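Long-range contact in putative N-acetylmuramoyl-L-alanine amidase (Enterococcus phage phiM1EF22, PDB 7D55), which probably binds the enterococcal cell wall through its tetrameric cell binding domain, the targeting part of a phage endolysin: residues M1-Y5 / F27-V31. Sequence-based numbering, arbitrary orientation.
Sequences MYCLY and FCNGV
Residues 1-5 and 27-31 run antiparallel, with end-to-end directions 152° apart. The register pairs Leu4 with Phe27, Cys3 with Cys28, Tyr2 with Asn29 and Met1 with Gly30. The backbone is extended through Tyr2-Tyr5 and through Phe27-Cys28. Phe27 faces Leu4 in a non-hydrogen-bonded pair, CA to CA 4.7 Å. With a t rotamer, Phe27 brings its CZ 3.9 Å from Tyr2 CD1, at the edge of the Tyr2 ring; Leu4 CD2 packs 4.0 Å from Phe27 CB. Helix 39-53 covers this face, with Ile45 touching both Leu4 and Phe27. Cys28 forms the hydrogen-bonded pair with Cys3. Cys28 N donates to Cys3 O at 2.9 Å, and Cys3 N donates to Cys28 O at 3.1 Å. Cys28 O also takes a CA-H...O contact from Tyr2 CA at 3.2 Å. The two cysteines point to the other face, where both touch Leu75 of helix 71-78. They form no disulfide; Cys3 SG sits 3.9 Å from Cys28 CB. This is the antiparallel pairing of strands 3-9 and 22-28, the central part of a mixed sheet with a helix on each face. Asn29 leaves the strand (phi/psi -115/18°). Its p rotamer places OD1 for an Asx turn, with Val31 N donating to Asn29 OD1 at 2.9 Å. OD1 also accepts from Asn32 N. Asn29 ND2 bonds Gly30 O of a neighbouring subunit, so the turn belongs to the tetramer interface. Gly30 has positive phi (83°), and a CB there would crowd Met1 O. Gly30 N donates to Cys28 SG at 3.4 Å. Val31 does not touch residues 1-5; it packs on Val31 of that same neighbouring subunit.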
loop_
_atom_site.group_PDB
_atom_site.type_symbol
_atom_site.label_atom_id
_atom_site.label_comp_id
_atom_site.label_asym_id
_atom_site.label_seq_id
_atom_site.Cartn_x
_atom_site.Cartn_y
_atom_site.Cartn_z
ATOM N N MET A 1 1.279 -4.886 -7.132
ATOM C CA MET A 1 0.234 -4.593 -8.109
ATOM C C MET A 1 0.201 -3.123 -8.476
ATOM O O MET A 1 -0.415 -2.301 -7.791
ATOM C CB MET A 1 -1.143 -5.017 -7.596
ATOM C CG MET A 1 -1.371 -6.502 -7.743
ATOM S SD MET A 1 -3.066 -6.977 -7.421
ATOM C CE MET A 1 -3.941 -6.145 -8.742
ATOM N N TYR A 2 0.874 -2.808 -9.568
ATOM C CA TYR A 2 0.948 -1.462 -10.107
ATOM C C TYR A 2 0.635 -1.525 -11.589
ATOM O O TYR A 2 0.916 -2.523 -12.256
ATOM C CB TYR A 2 2.355 -0.902 -9.943
ATOM C CG TYR A 2 2.783 -0.790 -8.506
ATOM C CD1 TYR A 2 2.544 0.370 -7.781
ATOM C CD2 TYR A 2 3.416 -1.855 -7.866
ATOM C CE1 TYR A 2 2.922 0.471 -6.460
ATOM C CE2 TYR A 2 3.799 -1.761 -6.542
ATOM C CZ TYR A 2 3.549 -0.595 -5.845
ATOM O OH TYR A 2 3.930 -0.487 -4.528
ATOM N N CYS A 3 0.065 -0.443 -12.111
ATOM C CA CYS A 3 -0.035 -0.319 -13.556
ATOM C C CYS A 3 -0.309 1.131 -13.906
ATOM O O CYS A 3 -0.716 1.928 -13.056
ATOM C CB CYS A 3 -1.110 -1.239 -14.146
ATOM S SG CYS A 3 -2.806 -0.888 -13.656
ATOM N N LEU A 4 -0.034 1.467 -15.163
ATOM C CA LEU A 4 -0.522 2.684 -15.793
ATOM C C LEU A 4 -1.547 2.286 -16.841
ATOM O O LEU A 4 -1.450 1.216 -17.449
ATOM C CB LEU A 4 0.615 3.436 -16.486
ATOM C CG LEU A 4 1.673 4.024 -15.544
ATOM C CD1 LEU A 4 2.972 4.336 -16.292
ATOM C CD2 LEU A 4 1.111 5.268 -14.870
ATOM N N TYR A 5 -2.534 3.151 -17.055
ATOM C CA TYR A 5 -3.549 2.892 -18.068
ATOM C C TYR A 5 -4.137 4.224 -18.496
ATOM O O TYR A 5 -3.877 5.263 -17.888
ATOM C CB TYR A 5 -4.645 1.936 -17.559
ATOM C CG TYR A 5 -5.475 2.481 -16.417
ATOM C CD1 TYR A 5 -5.035 2.383 -15.103
ATOM C CD2 TYR A 5 -6.712 3.083 -16.654
ATOM C CE1 TYR A 5 -5.800 2.873 -14.051
ATOM C CE2 TYR A 5 -7.493 3.571 -15.603
ATOM C CZ TYR A 5 -7.026 3.466 -14.310
ATOM O OH TYR A 5 -7.783 3.961 -13.268
ATOM N N PHE A 27 -2.691 6.057 -12.722
ATOM C CA PHE A 27 -1.720 5.228 -12.022
ATOM C C PHE A 27 -2.455 4.467 -10.930
ATOM O O PHE A 27 -3.135 5.069 -10.094
ATOM C CB PHE A 27 -0.635 6.110 -11.396
ATOM C CG PHE A 27 0.268 5.384 -10.446
ATOM C CD1 PHE A 27 0.978 4.267 -10.866
ATOM C CD2 PHE A 27 0.455 5.852 -9.150
ATOM C CE1 PHE A 27 1.827 3.604 -9.995
ATOM C CE2 PHE A 27 1.302 5.201 -8.273
ATOM C CZ PHE A 27 2.000 4.074 -8.701
ATOM N N CYS A 28 -2.326 3.147 -10.937
ATOM C CA CYS A 28 -2.900 2.299 -9.902
ATOM C C CYS A 28 -1.767 1.704 -9.087
ATOM O O CYS A 28 -0.790 1.207 -9.655
ATOM C CB CYS A 28 -3.716 1.175 -10.534
ATOM S SG CYS A 28 -4.379 0.061 -9.299
ATOM N N ASN A 29 -1.892 1.759 -7.760
ATOM C CA ASN A 29 -0.880 1.206 -6.862
ATOM C C ASN A 29 -1.413 0.032 -6.043
ATOM O O ASN A 29 -0.822 -0.324 -5.013
ATOM C CB ASN A 29 -0.321 2.294 -5.940
ATOM C CG ASN A 29 -1.411 2.979 -5.134
ATOM O OD1 ASN A 29 -2.537 2.488 -5.061
ATOM N ND2 ASN A 29 -1.090 4.129 -4.552
ATOM N N GLY A 30 -2.530 -0.570 -6.464
ATOM C CA GLY A 30 -3.146 -1.630 -5.690
ATOM C C GLY A 30 -4.041 -1.143 -4.576
ATOM O O GLY A 30 -4.802 -1.948 -4.013
ATOM N N VAL A 31 -3.970 0.145 -4.238
ATOM C CA VAL A 31 -4.809 0.766 -3.221
ATOM C C VAL A 31 -5.803 1.741 -3.844
ATOM O O VAL A 31 -6.995 1.718 -3.530
ATOM C CB VAL A 31 -3.951 1.463 -2.139
ATOM C CG1 VAL A 31 -4.838 2.121 -1.099
ATOM C CG2 VAL A 31 -2.980 0.482 -1.485
#